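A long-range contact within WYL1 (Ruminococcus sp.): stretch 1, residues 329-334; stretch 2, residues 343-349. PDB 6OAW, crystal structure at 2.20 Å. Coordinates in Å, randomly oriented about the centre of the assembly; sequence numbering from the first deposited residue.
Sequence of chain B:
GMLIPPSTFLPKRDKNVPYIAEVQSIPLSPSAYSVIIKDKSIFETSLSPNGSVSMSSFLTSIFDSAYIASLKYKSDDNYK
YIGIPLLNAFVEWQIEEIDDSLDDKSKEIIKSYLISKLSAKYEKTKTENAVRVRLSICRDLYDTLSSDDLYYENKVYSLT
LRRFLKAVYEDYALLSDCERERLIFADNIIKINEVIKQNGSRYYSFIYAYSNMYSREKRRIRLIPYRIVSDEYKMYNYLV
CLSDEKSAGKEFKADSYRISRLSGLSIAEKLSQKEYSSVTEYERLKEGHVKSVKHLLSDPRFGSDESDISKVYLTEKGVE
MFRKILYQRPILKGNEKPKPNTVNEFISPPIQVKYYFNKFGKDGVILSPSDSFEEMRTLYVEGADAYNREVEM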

# COMPACT_ATOMS: atom_id res chain seq x y z
N ARG B 329 -0.17 0.82 19.24
CA ARG B 329 -1.01 0.82 20.46
C ARG B 329 -0.16 0.30 21.61
O ARG B 329 0.46 -0.74 21.49
CB ARG B 329 -2.23 -0.08 20.31
CG ARG B 329 -3.13 -0.04 21.54
CD ARG B 329 -4.39 -0.83 21.33
NE ARG B 329 -4.10 -2.26 21.20
CZ ARG B 329 -5.01 -3.20 21.01
NH1 ARG B 329 -6.30 -2.89 20.90
NH2 ARG B 329 -4.64 -4.46 20.93
N PRO B 330 -0.10 0.99 22.76
CA PRO B 330 0.75 0.55 23.87
C PRO B 330 0.12 -0.59 24.70
O PRO B 330 -1.04 -0.93 24.47
CB PRO B 330 0.91 1.86 24.66
CG PRO B 330 -0.40 2.57 24.46
CD PRO B 330 -0.79 2.27 23.02
N ILE B 331 0.88 -1.18 25.64
CA ILE B 331 0.37 -2.31 26.47
C ILE B 331 0.28 -1.92 27.94
O ILE B 331 1.07 -1.07 28.41
CB ILE B 331 1.22 -3.57 26.28
CG1 ILE B 331 2.68 -3.39 26.69
CG2 ILE B 331 1.12 -4.11 24.85
CD1 ILE B 331 3.43 -4.72 26.84
N LEU B 332 -0.65 -2.56 28.65
CA LEU B 332 -0.68 -2.59 30.14
C LEU B 332 0.22 -3.70 30.66
O LEU B 332 0.67 -4.52 29.84
CB LEU B 332 -2.11 -2.83 30.61
CG LEU B 332 -3.15 -1.81 30.15
CD1 LEU B 332 -4.45 -1.98 30.94
CD2 LEU B 332 -2.67 -0.38 30.28
N LYS B 333 0.47 -3.69 31.98
CA LYS B 333 1.07 -4.81 32.77
C LYS B 333 0.39 -6.12 32.36
O LYS B 333 -0.84 -6.14 32.25
CB LYS B 333 0.88 -4.59 34.27
N GLY B 334 1.18 -7.17 32.12
CA GLY B 334 0.67 -8.53 31.83
C GLY B 334 -0.32 -8.54 30.66
O GLY B 334 -1.13 -9.47 30.59
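Stretch 2 (343-349) VNEFISP

Stretch 2 comes in as the last part of a β-strand, Val-343 to Phe-346, and then leaves extended geometry at Ile-347, where psi falls to -7°, before Ser-348 and Pro-349 lead into a helix. Stretch 1 is extended for most of its length but belongs to no regular helix or strand. The end-to-end directions of the touching parts, residues 330 to 333 against 344 to 348, differ by 111°, so the second segment lies across the first and tilts somewhat against its direction. The CA atoms come closest at Leu-332 and Phe-346, 4.4 Å apart, and they are still near at Pro-330 and Ser-348, whose CA atoms are 5.4 Å apart.

Two hydrogen bonds fix the crossing, and both use the backbone of Ile-331. Its carbonyl accepts from the other stretch, Ile-347 N to Ile-331 O, at 3.0 Å and nearly straight, while its amide donates to a side chain, Ile-331 N to Ser-348 OG, at 2.7 Å. The serine, in the m rotamer with its CA-to-CB bond toward stretch 1, thus supplies an acceptor just past the end of the strand. The same carbonyl also receives a CA-H...O contact, Phe-346 CA to Ile-331 O at 3.3 Å, so one oxygen gathers two neighbouring residues of stretch 2. A similar contact joins Leu-332 CA to Glu-345 O at 3.4 Å.

In shape, the main bump on stretch 1 is Leu-332. Its CA-to-CB bond points sideways, but with chi1 m and chi2 t the end of the side chain swings nearer to stretch 2 and lies over one face of the Phe-346 ring. Leu-332 CD2 is 3.2 Å from the centroid of the Phe-346 ring and only 10° off its normal, a CH-pi contact over the face and a very tight one. The methyl also comes too close to the carbonyl of Glu-345, so its modelled position should be read with some caution. Leu-332 CD1 reaches toward the amide of Asn-344, 4.0 Å from Asn-344 OD1. Pro-330, with its CA-to-CB bond toward stretch 2, adds a second bump: Pro-330 CG meets Phe-346 CD2 at 3.7 Å, approaching the ring obliquely. Its other neighbour is the serine, with Pro-330 CB 3.3 Å from Ser-348 OG, so the proline packs against both a flat ring and a small polar side chain.

Ile-331 points its CA-to-CB bond away overall, yet Ile-331 CG1 still touches Ile-347 CG1 at 3.9 Å. Ile-347 is the main bump of stretch 2: its CA-to-CB bond points sideways, but the end of its side chain comes nearer, and Ile-347 CG1 settles in the shallow hollow over residues 331 to 333, 3.8 Å from Leu-332 O and 3.9 Å from Lys-333 N. The rule to draw from these 449 Å² of buried surface is economical: spend one residue's backbone on the polar anchors, and let its two neighbours, a leucine and a proline, pack against the same aromatic ring.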

# COMPACT_ATOMS: atom_id res chain seq x y z
N VAL B 343 -8.12 5.19 35.74
CA VAL B 343 -6.68 5.34 35.39
C VAL B 343 -6.12 3.95 35.07
O VAL B 343 -6.23 3.07 35.89
CB VAL B 343 -5.89 6.01 36.54
CG1 VAL B 343 -4.39 6.04 36.26
CG2 VAL B 343 -6.44 7.41 36.80
N ASN B 344 -5.52 3.82 33.89
CA ASN B 344 -4.85 2.58 33.43
C ASN B 344 -3.36 2.85 33.37
O ASN B 344 -2.97 3.99 33.02
CB ASN B 344 -5.39 2.14 32.07
CG ASN B 344 -6.86 1.80 32.11
OD1 ASN B 344 -7.22 0.65 32.25
ND2 ASN B 344 -7.73 2.79 32.01
N GLU B 345 -2.56 1.87 33.72
CA GLU B 345 -1.08 1.95 33.72
C GLU B 345 -0.57 1.31 32.43
O GLU B 345 -0.81 0.12 32.21
CB GLU B 345 -0.49 1.29 34.96
CG GLU B 345 -0.91 2.01 36.23
CD GLU B 345 -0.04 1.77 37.45
OE1 GLU B 345 0.58 0.71 37.51
OE2 GLU B 345 0.02 2.67 38.30
N PHE B 346 0.15 2.08 31.63
CA PHE B 346 0.79 1.60 30.40
C PHE B 346 2.26 1.46 30.75
O PHE B 346 2.73 2.27 31.57
CB PHE B 346 0.43 2.52 29.24
CG PHE B 346 -1.00 2.34 28.79
CD1 PHE B 346 -2.00 3.10 29.34
CD2 PHE B 346 -1.34 1.39 27.83
CE1 PHE B 346 -3.33 2.93 28.93
CE2 PHE B 346 -2.66 1.21 27.43
CZ PHE B 346 -3.65 1.97 28.00
N ILE B 347 2.89 0.40 30.25
CA ILE B 347 4.32 0.07 30.54
C ILE B 347 5.14 0.23 29.26
O ILE B 347 6.38 0.11 29.34
CB ILE B 347 4.46 -1.34 31.16
CG1 ILE B 347 3.82 -2.44 30.31
CG2 ILE B 347 3.93 -1.37 32.59
CD1 ILE B 347 4.45 -3.82 30.58
N SER B 348 4.49 0.46 28.13
CA SER B 348 5.19 0.83 26.87
C SER B 348 5.97 2.11 27.15
O SER B 348 5.59 2.88 28.02
CB SER B 348 4.23 1.06 25.72
OG SER B 348 3.38 -0.06 25.55
N PRO B 349 7.06 2.38 26.41
CA PRO B 349 7.79 3.63 26.59
C PRO B 349 6.86 4.84 26.57
O PRO B 349 5.90 4.91 25.81
CB PRO B 349 8.76 3.63 25.41
CG PRO B 349 8.98 2.15 25.13
CD PRO B 349 7.64 1.50 25.39